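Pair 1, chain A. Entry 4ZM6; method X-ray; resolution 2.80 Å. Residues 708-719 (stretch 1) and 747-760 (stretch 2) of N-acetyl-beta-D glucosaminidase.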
# COMPACT_ATOMS: atom_id res chain seq x y z
N LYS A 708 54.69 29.22 -16.88
CA LYS A 708 55.91 28.51 -16.49
C LYS A 708 55.71 27.00 -16.33
O LYS A 708 56.56 26.21 -16.76
CB LYS A 708 56.50 29.09 -15.19
CG LYS A 708 57.87 28.53 -14.85
CD LYS A 708 58.65 29.41 -13.89
CE LYS A 708 60.15 29.11 -13.98
NZ LYS A 708 60.97 29.98 -13.10
N GLU A 709 54.60 26.60 -15.72
CA GLU A 709 54.29 25.18 -15.52
C GLU A 709 53.83 24.47 -16.80
O GLU A 709 53.72 23.24 -16.83
CB GLU A 709 53.23 25.01 -14.42
CG GLU A 709 53.68 25.47 -13.04
CD GLU A 709 54.68 24.54 -12.37
OE1 GLU A 709 55.01 23.48 -12.94
OE2 GLU A 709 55.14 24.88 -11.25
N LYS A 710 53.57 25.25 -17.86
CA LYS A 710 53.11 24.74 -19.16
C LYS A 710 51.78 23.99 -19.04
O LYS A 710 51.64 22.86 -19.50
CB LYS A 710 54.18 23.86 -19.83
CG LYS A 710 55.54 24.53 -19.99
CD LYS A 710 56.20 24.20 -21.32
CE LYS A 710 56.31 22.71 -21.59
NZ LYS A 710 56.91 21.95 -20.46
N ILE A 711 50.82 24.65 -18.42
CA ILE A 711 49.51 24.08 -18.19
C ILE A 711 48.57 24.51 -19.31
O ILE A 711 48.55 25.68 -19.70
CB ILE A 711 48.94 24.55 -16.84
CG1 ILE A 711 49.90 24.21 -15.69
CG2 ILE A 711 47.55 23.97 -16.59
CD1 ILE A 711 50.04 22.74 -15.37
N TRP A 712 47.79 23.56 -19.83
CA TRP A 712 46.78 23.84 -20.84
C TRP A 712 45.38 23.72 -20.25
O TRP A 712 45.07 22.74 -19.58
CB TRP A 712 46.92 22.83 -21.98
CG TRP A 712 45.95 23.05 -23.11
CD1 TRP A 712 46.17 23.79 -24.23
CD2 TRP A 712 44.63 22.51 -23.23
NE1 TRP A 712 45.06 23.75 -25.05
CE2 TRP A 712 44.10 22.97 -24.46
CE3 TRP A 712 43.83 21.68 -22.43
CZ2 TRP A 712 42.82 22.63 -24.90
CZ3 TRP A 712 42.55 21.34 -22.87
CH2 TRP A 712 42.06 21.82 -24.10
N PHE A 713 44.53 24.71 -20.50
CA PHE A 713 43.12 24.64 -20.11
C PHE A 713 42.21 24.51 -21.33
O PHE A 713 42.57 24.93 -22.42
CB PHE A 713 42.72 25.89 -19.33
CG PHE A 713 43.52 26.07 -18.07
CD1 PHE A 713 43.52 25.09 -17.09
CD2 PHE A 713 44.26 27.23 -17.87
CE1 PHE A 713 44.26 25.26 -15.93
CE2 PHE A 713 44.99 27.40 -16.71
CZ PHE A 713 44.99 26.42 -15.74
N GLY A 714 41.04 23.92 -21.12
CA GLY A 714 40.02 23.84 -22.17
C GLY A 714 38.99 22.74 -21.94
O GLY A 714 39.10 21.95 -21.00
N ARG A 715 38.00 22.70 -22.82
CA ARG A 715 36.90 21.76 -22.70
C ARG A 715 37.33 20.32 -22.91
O ARG A 715 38.42 20.06 -23.42
CB ARG A 715 35.79 22.11 -23.70
CG ARG A 715 35.13 23.46 -23.42
CD ARG A 715 34.32 23.99 -24.60
NE ARG A 715 33.43 23.00 -25.21
CZ ARG A 715 32.42 23.29 -26.03
NH1 ARG A 715 32.14 24.55 -26.34
NH2 ARG A 715 31.66 22.32 -26.53
N ILE A 716 36.48 19.39 -22.49
CA ILE A 716 36.65 17.99 -22.81
C ILE A 716 35.75 17.70 -24.01
O ILE A 716 34.64 18.20 -24.09
CB ILE A 716 36.33 17.09 -21.58
CG1 ILE A 716 37.06 15.75 -21.69
CG2 ILE A 716 34.84 16.86 -21.39
CD1 ILE A 716 38.49 15.81 -21.19
N LYS A 717 36.25 16.92 -24.97
CA LYS A 717 35.43 16.50 -26.11
C LYS A 717 34.80 15.15 -25.81
O LYS A 717 35.33 14.38 -25.02
CB LYS A 717 36.27 16.38 -27.38
CG LYS A 717 36.84 17.69 -27.90
CD LYS A 717 37.33 17.54 -29.34
CE LYS A 717 38.26 16.35 -29.49
NZ LYS A 717 39.01 16.38 -30.77
N PRO A 718 33.66 14.85 -26.47
CA PRO A 718 32.95 13.59 -26.24
C PRO A 718 33.82 12.33 -26.31
O PRO A 718 33.64 11.44 -25.49
CB PRO A 718 31.91 13.58 -27.36
CG PRO A 718 31.59 15.02 -27.54
CD PRO A 718 32.89 15.75 -27.34
N SER A 719 34.74 12.27 -27.27
CA SER A 719 35.64 11.13 -27.40
C SER A 719 36.69 11.06 -26.27
O SER A 719 37.31 10.02 -26.08
CB SER A 719 36.36 11.16 -28.75
OG SER A 719 37.33 12.19 -28.79
N ASP A 747 26.30 18.90 -21.69
CA ASP A 747 26.93 20.15 -21.29
C ASP A 747 28.45 20.00 -21.22
O ASP A 747 29.07 20.20 -20.16
CB ASP A 747 26.36 20.65 -19.95
CG ASP A 747 25.28 21.68 -20.14
OD1 ASP A 747 25.15 22.21 -21.25
OD2 ASP A 747 24.55 21.96 -19.16
N TYR A 748 29.04 19.67 -22.36
CA TYR A 748 30.49 19.50 -22.47
C TYR A 748 31.23 20.83 -22.38
O TYR A 748 32.39 20.86 -21.97
CB TYR A 748 30.85 18.81 -23.78
CG TYR A 748 30.60 17.32 -23.78
CD1 TYR A 748 31.57 16.44 -23.32
CD2 TYR A 748 29.40 16.79 -24.27
CE1 TYR A 748 31.35 15.07 -23.32
CE2 TYR A 748 29.18 15.42 -24.28
CZ TYR A 748 30.16 14.57 -23.80
OH TYR A 748 29.96 13.21 -23.81
N GLN A 749 30.56 21.93 -22.75
CA GLN A 749 31.21 23.24 -22.71
C GLN A 749 31.46 23.74 -21.29
O GLN A 749 32.22 24.67 -21.09
CB GLN A 749 30.44 24.28 -23.55
CG GLN A 749 29.31 25.04 -22.84
CD GLN A 749 28.11 24.17 -22.54
OE1 GLN A 749 28.20 22.95 -22.60
NE2 GLN A 749 26.99 24.80 -22.23
N ASP A 750 30.81 23.11 -20.32
CA ASP A 750 30.99 23.44 -18.91
C ASP A 750 32.06 22.58 -18.22
O ASP A 750 32.49 22.90 -17.12
CB ASP A 750 29.65 23.32 -18.17
CG ASP A 750 28.68 24.45 -18.51
OD1 ASP A 750 29.14 25.51 -19.01
OD2 ASP A 750 27.46 24.29 -18.27
N LEU A 751 32.48 21.50 -18.86
CA LEU A 751 33.46 20.60 -18.25
C LEU A 751 34.86 21.00 -18.69
O LEU A 751 35.30 20.65 -19.79
CB LEU A 751 33.16 19.15 -18.63
CG LEU A 751 31.70 18.72 -18.48
CD1 LEU A 751 31.55 17.23 -18.75
CD2 LEU A 751 31.15 19.08 -17.11
N ILE A 752 35.53 21.75 -17.83
CA ILE A 752 36.87 22.24 -18.08
C ILE A 752 37.89 21.35 -17.41
O ILE A 752 37.69 20.89 -16.29
CB ILE A 752 37.05 23.67 -17.54
CG1 ILE A 752 35.97 24.60 -18.10
CG2 ILE A 752 38.44 24.21 -17.87
CD1 ILE A 752 35.88 24.60 -19.61
N VAL A 753 39.00 21.10 -18.10
CA VAL A 753 40.09 20.33 -17.56
C VAL A 753 41.39 21.09 -17.76
O VAL A 753 41.50 21.88 -18.70
CB VAL A 753 40.22 18.95 -18.24
CG1 VAL A 753 39.06 18.05 -17.83
CG2 VAL A 753 40.29 19.08 -19.75
N ALA A 754 42.34 20.85 -16.87
CA ALA A 754 43.72 21.26 -17.06
C ALA A 754 44.49 20.06 -17.60
O ALA A 754 44.29 18.94 -17.12
CB ALA A 754 44.33 21.74 -15.76
N ARG A 755 45.34 20.30 -18.60
CA ARG A 755 46.20 19.25 -19.18
C ARG A 755 47.66 19.69 -19.16
O ARG A 755 47.96 20.88 -19.16
CB ARG A 755 45.80 18.93 -20.61
CG ARG A 755 44.46 18.23 -20.75
CD ARG A 755 44.13 17.95 -22.21
NE ARG A 755 43.64 16.58 -22.40
CZ ARG A 755 42.39 16.24 -22.69
NH1 ARG A 755 42.09 14.96 -22.84
NH2 ARG A 755 41.43 17.15 -22.85
N GLN A 756 48.57 18.72 -19.17
CA GLN A 756 49.99 19.01 -19.20
C GLN A 756 50.39 19.39 -20.61
O GLN A 756 50.04 18.69 -21.57
CB GLN A 756 50.81 17.80 -18.74
CG GLN A 756 52.30 18.08 -18.59
CD GLN A 756 52.60 19.25 -17.67
OE1 GLN A 756 53.27 20.21 -18.05
NE2 GLN A 756 52.07 19.19 -16.46
N ASP A 757 51.11 20.50 -20.74
CA ASP A 757 51.68 20.95 -22.02
C ASP A 757 50.64 21.51 -23.00
O ASP A 757 50.67 22.70 -23.33
CB ASP A 757 52.49 19.84 -22.71
CG ASP A 757 53.56 19.25 -21.82
OD1 ASP A 757 54.19 20.01 -21.06
OD2 ASP A 757 53.75 18.02 -21.88
N ASP A 758 49.75 20.65 -23.48
CA ASP A 758 48.81 21.03 -24.53
C ASP A 758 47.50 20.23 -24.50
O ASP A 758 47.27 19.43 -23.58
CB ASP A 758 49.51 20.91 -25.89
CG ASP A 758 49.96 19.49 -26.20
OD1 ASP A 758 49.28 18.52 -25.78
OD2 ASP A 758 50.99 19.34 -26.88
N GLU A 759 46.66 20.44 -25.51
CA GLU A 759 45.36 19.79 -25.62
C GLU A 759 45.37 18.26 -25.65
O GLU A 759 44.31 17.64 -25.57
CB GLU A 759 44.62 20.30 -26.86
CG GLU A 759 45.22 19.85 -28.18
CD GLU A 759 44.56 20.50 -29.38
OE1 GLU A 759 43.65 21.32 -29.20
OE2 GLU A 759 44.95 20.17 -30.52
N ASN A 760 46.55 17.64 -25.80
CA ASN A 760 46.66 16.18 -25.78
C ASN A 760 47.26 15.60 -24.50
O ASN A 760 47.30 14.38 -24.34
CB ASN A 760 47.47 15.69 -26.97
CG ASN A 760 46.76 15.93 -28.29
OD1 ASN A 760 47.29 16.57 -29.19
ND2 ASN A 760 45.54 15.41 -28.39

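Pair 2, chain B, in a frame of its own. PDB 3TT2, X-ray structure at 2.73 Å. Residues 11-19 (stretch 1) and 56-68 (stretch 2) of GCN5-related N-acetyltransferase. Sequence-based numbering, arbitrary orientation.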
# COMPACT_ATOMS: atom_id res chain seq x y z
N ASP B 11 15.09 19.87 23.71
CA ASP B 11 15.85 19.22 24.78
C ASP B 11 15.09 18.08 25.45
O ASP B 11 15.61 16.97 25.61
CB ASP B 11 16.18 20.28 25.84
CG ASP B 11 15.00 21.17 26.14
OD1 ASP B 11 13.96 21.02 25.44
OD2 ASP B 11 15.09 22.02 27.05
N ARG B 12 13.85 18.35 25.81
CA ARG B 12 13.08 17.43 26.63
C ARG B 12 12.67 16.18 25.86
O ARG B 12 12.09 15.25 26.42
CB ARG B 12 11.86 18.15 27.20
CG ARG B 12 12.22 19.34 28.08
CD ARG B 12 10.99 20.17 28.43
NE ARG B 12 11.28 21.25 29.37
CZ ARG B 12 11.60 22.49 29.01
NH1 ARG B 12 11.68 22.81 27.72
NH2 ARG B 12 11.85 23.41 29.93
N PHE B 13 12.96 16.16 24.56
CA PHE B 13 12.52 15.07 23.69
C PHE B 13 13.61 14.03 23.35
O PHE B 13 14.70 14.37 22.89
CB PHE B 13 11.90 15.62 22.41
CG PHE B 13 10.58 16.29 22.64
CD1 PHE B 13 10.52 17.60 23.08
CD2 PHE B 13 9.40 15.60 22.42
CE1 PHE B 13 9.31 18.21 23.30
CE2 PHE B 13 8.18 16.20 22.64
CZ PHE B 13 8.14 17.51 23.08
N ILE B 14 13.27 12.77 23.58
CA ILE B 14 14.18 11.65 23.36
C ILE B 14 13.72 10.83 22.18
O ILE B 14 12.56 10.41 22.10
CB ILE B 14 14.27 10.75 24.63
CG1 ILE B 14 15.48 11.14 25.50
CG2 ILE B 14 14.35 9.26 24.25
CD1 ILE B 14 15.44 12.56 26.08
N ALA B 15 14.62 10.61 21.23
CA ALA B 15 14.34 9.77 20.10
C ALA B 15 15.00 8.42 20.35
O ALA B 15 16.14 8.36 20.79
CB ALA B 15 14.88 10.40 18.84
N ARG B 16 14.27 7.34 20.09
CA ARG B 16 14.75 6.01 20.41
C ARG B 16 14.06 4.97 19.54
O ARG B 16 12.98 5.24 19.01
CB ARG B 16 14.51 5.72 21.91
CG ARG B 16 13.59 4.55 22.19
CD ARG B 16 13.37 4.33 23.66
NE ARG B 16 12.05 4.78 24.08
CZ ARG B 16 10.95 4.03 24.01
NH1 ARG B 16 11.03 2.80 23.54
NH2 ARG B 16 9.78 4.52 24.41
N ALA B 17 14.66 3.79 19.40
CA ALA B 17 14.03 2.72 18.64
C ALA B 17 12.78 2.23 19.35
O ALA B 17 12.78 2.06 20.56
CB ALA B 17 15.00 1.59 18.43
N PRO B 18 11.70 1.98 18.59
CA PRO B 18 10.50 1.40 19.20
C PRO B 18 10.65 -0.06 19.65
O PRO B 18 11.33 -0.87 19.01
CB PRO B 18 9.46 1.51 18.09
CG PRO B 18 10.24 1.54 16.86
CD PRO B 18 11.47 2.33 17.19
N VAL B 19 9.98 -0.38 20.76
CA VAL B 19 9.93 -1.70 21.35
C VAL B 19 8.46 -2.13 21.27
O VAL B 19 7.58 -1.27 21.35
CB VAL B 19 10.39 -1.61 22.84
CG1 VAL B 19 10.28 -2.95 23.58
CG2 VAL B 19 11.80 -1.06 22.92
N ASP B 56 12.63 -4.43 10.92
CA ASP B 56 13.58 -4.48 12.02
C ASP B 56 13.29 -3.25 12.88
O ASP B 56 13.52 -2.11 12.46
CB ASP B 56 15.01 -4.43 11.47
CG ASP B 56 16.11 -4.50 12.55
OD1 ASP B 56 17.28 -4.73 12.17
OD2 ASP B 56 15.82 -4.32 13.75
N LEU B 57 12.82 -3.48 14.10
CA LEU B 57 12.38 -2.38 14.94
C LEU B 57 13.56 -1.49 15.30
O LEU B 57 13.43 -0.26 15.34
CB LEU B 57 11.70 -2.90 16.19
CG LEU B 57 10.31 -3.50 15.97
CD1 LEU B 57 9.89 -4.32 17.20
CD2 LEU B 57 9.33 -2.38 15.70
N GLY B 58 14.71 -2.11 15.55
CA GLY B 58 15.88 -1.38 15.99
C GLY B 58 16.34 -0.39 14.94
O GLY B 58 16.51 0.79 15.22
N GLN B 59 16.57 -0.91 13.74
CA GLN B 59 17.04 -0.12 12.61
C GLN B 59 16.03 0.63 11.72
O GLN B 59 16.34 1.69 11.20
CB GLN B 59 18.00 -0.96 11.76
CG GLN B 59 19.12 -1.67 12.57
CD GLN B 59 19.86 -0.75 13.56
OE1 GLN B 59 19.87 0.48 13.42
NE2 GLN B 59 20.49 -1.36 14.56
N GLU B 60 14.84 0.06 11.53
CA GLU B 60 13.84 0.61 10.60
C GLU B 60 12.71 1.52 11.12
O GLU B 60 11.81 1.90 10.37
CB GLU B 60 13.30 -0.50 9.70
CG GLU B 60 14.39 -1.00 8.78
CD GLU B 60 14.13 -2.38 8.21
OE1 GLU B 60 12.95 -2.79 8.08
OE2 GLU B 60 15.12 -3.07 7.88
N ALA B 61 12.71 1.86 12.41
CA ALA B 61 11.68 2.75 12.94
C ALA B 61 12.24 3.67 14.00
O ALA B 61 13.28 3.37 14.61
CB ALA B 61 10.53 1.95 13.49
N VAL B 62 11.58 4.80 14.21
CA VAL B 62 11.99 5.73 15.26
C VAL B 62 10.80 6.21 16.07
O VAL B 62 9.70 6.35 15.54
CB VAL B 62 12.78 6.94 14.68
CG1 VAL B 62 11.85 7.88 13.94
CG2 VAL B 62 13.51 7.70 15.78
N LEU B 63 11.01 6.44 17.37
CA LEU B 63 9.96 6.97 18.25
C LEU B 63 10.46 8.20 19.00
O LEU B 63 11.45 8.13 19.72
CB LEU B 63 9.52 5.90 19.24
CG LEU B 63 8.64 6.35 20.40
CD1 LEU B 63 7.38 6.94 19.84
CD2 LEU B 63 8.32 5.17 21.30
N VAL B 64 9.79 9.33 18.83
CA VAL B 64 10.13 10.52 19.61
C VAL B 64 9.29 10.51 20.87
O VAL B 64 8.06 10.61 20.82
CB VAL B 64 9.90 11.84 18.82
CG1 VAL B 64 10.20 13.04 19.69
CG2 VAL B 64 10.77 11.89 17.59
N VAL B 65 9.93 10.37 22.02
CA VAL B 65 9.19 10.32 23.26
C VAL B 65 9.12 11.70 23.86
O VAL B 65 10.12 12.41 23.95
CB VAL B 65 9.79 9.30 24.25
CG1 VAL B 65 9.14 9.45 25.64
CG2 VAL B 65 9.59 7.90 23.72
N ALA B 66 7.91 12.10 24.23
CA ALA B 66 7.70 13.40 24.84
C ALA B 66 8.07 13.34 26.33
O ALA B 66 8.11 12.26 26.92
CB ALA B 66 6.25 13.84 24.64
N PRO B 67 8.37 14.51 26.92
CA PRO B 67 8.70 14.68 28.34
C PRO B 67 7.70 13.98 29.28
O PRO B 67 8.11 13.52 30.34
CB PRO B 67 8.60 16.19 28.54
CG PRO B 67 8.67 16.80 27.17
CD PRO B 67 8.74 15.71 26.15
N ASP B 68 6.44 13.89 28.88
CA ASP B 68 5.42 13.24 29.72
C ASP B 68 5.39 11.72 29.52
O ASP B 68 4.56 11.03 30.10
CB ASP B 68 4.03 13.87 29.51
CG ASP B 68 3.67 14.03 28.05
OD1 ASP B 68 3.79 13.05 27.28
OD2 ASP B 68 3.25 15.14 27.66

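What backbone arrangement do the two pairs share? In each, two strands run antiparallel, at 151° in pair 1 and 158° in pair 2, and 14 central residues superpose with an RMSD of 0.6 Å. The matched positions carry the same ladder. Trp A712 and Arg A755 exchange two hydrogen bonds, Trp A712 N to Arg A755 O at 2.8 Å and Arg A755 N to Trp A712 O at 2.6 Å; their counterparts Ile B14 and Val B65 do likewise, with Ile B14 N to Val B65 O at 3.2 Å and Val B65 N to Ile B14 O at 2.6 Å. Two residues on, Gly A714 pairs with Val A753 as Arg B16 pairs with Leu B63.

How is the face bearing Trp A712 and Arg A755 filled? In pair 1 Trp A712 is the residue most covered by the other stretch, at 136 Å²: its CE3 lies 3.7 Å from Arg A755 CD, and Glu A759 CA sits over its six-membered ring, 3.7 Å from the centroid. The ring also occupies the space beside Gly A714, where a CB would come within 2.3 Å of Trp A712 CH2. The backbone angles of Gly A714 independently call for glycine. In pair 2 the smaller Ile B14 stands at the tryptophan position, and Arg B16, at the glycine position, reaches across instead. Its guanidinium lays one face on Leu B63, with Arg B16 NH2 3.5 Å from Leu B63 CD2, and Arg B16 NH2 is also 3.5 Å from Val B65 CG2.

Where does the aromatic ring go on the other face? Phe A713 packs on Ala A754, with Phe A713 CE1 3.5 Å from Ala A754 CB. The matching pair, Ala B15 and Val B64, has no ring, but Phe B13, at the position of Ile A711, supplies one from a neighbouring site: Phe B13 CD2 is 3.8 Å from Val B64 CG1. Pro B67 CD then covers a face of that ring, 3.5 Å from its centroid.

What closes the end near the turn into the second strand? Ile A716 and Pro B18 coincide, and both point toward the other stretch. Ile A716 spreads its branches, placing CG2 3.8 Å from Tyr A748 CD1 and CD1 4.0 Å from Val A753 CG2, while its backbone N donates to Leu A751 O at 3.2 Å. Pro B18 has no amide hydrogen for such a bond; its compact ring packs instead, with Pro B18 CG 3.4 Å from Ala B61 CB and 4.2 Å from CD2 of Leu B57, the counterpart of Tyr A748.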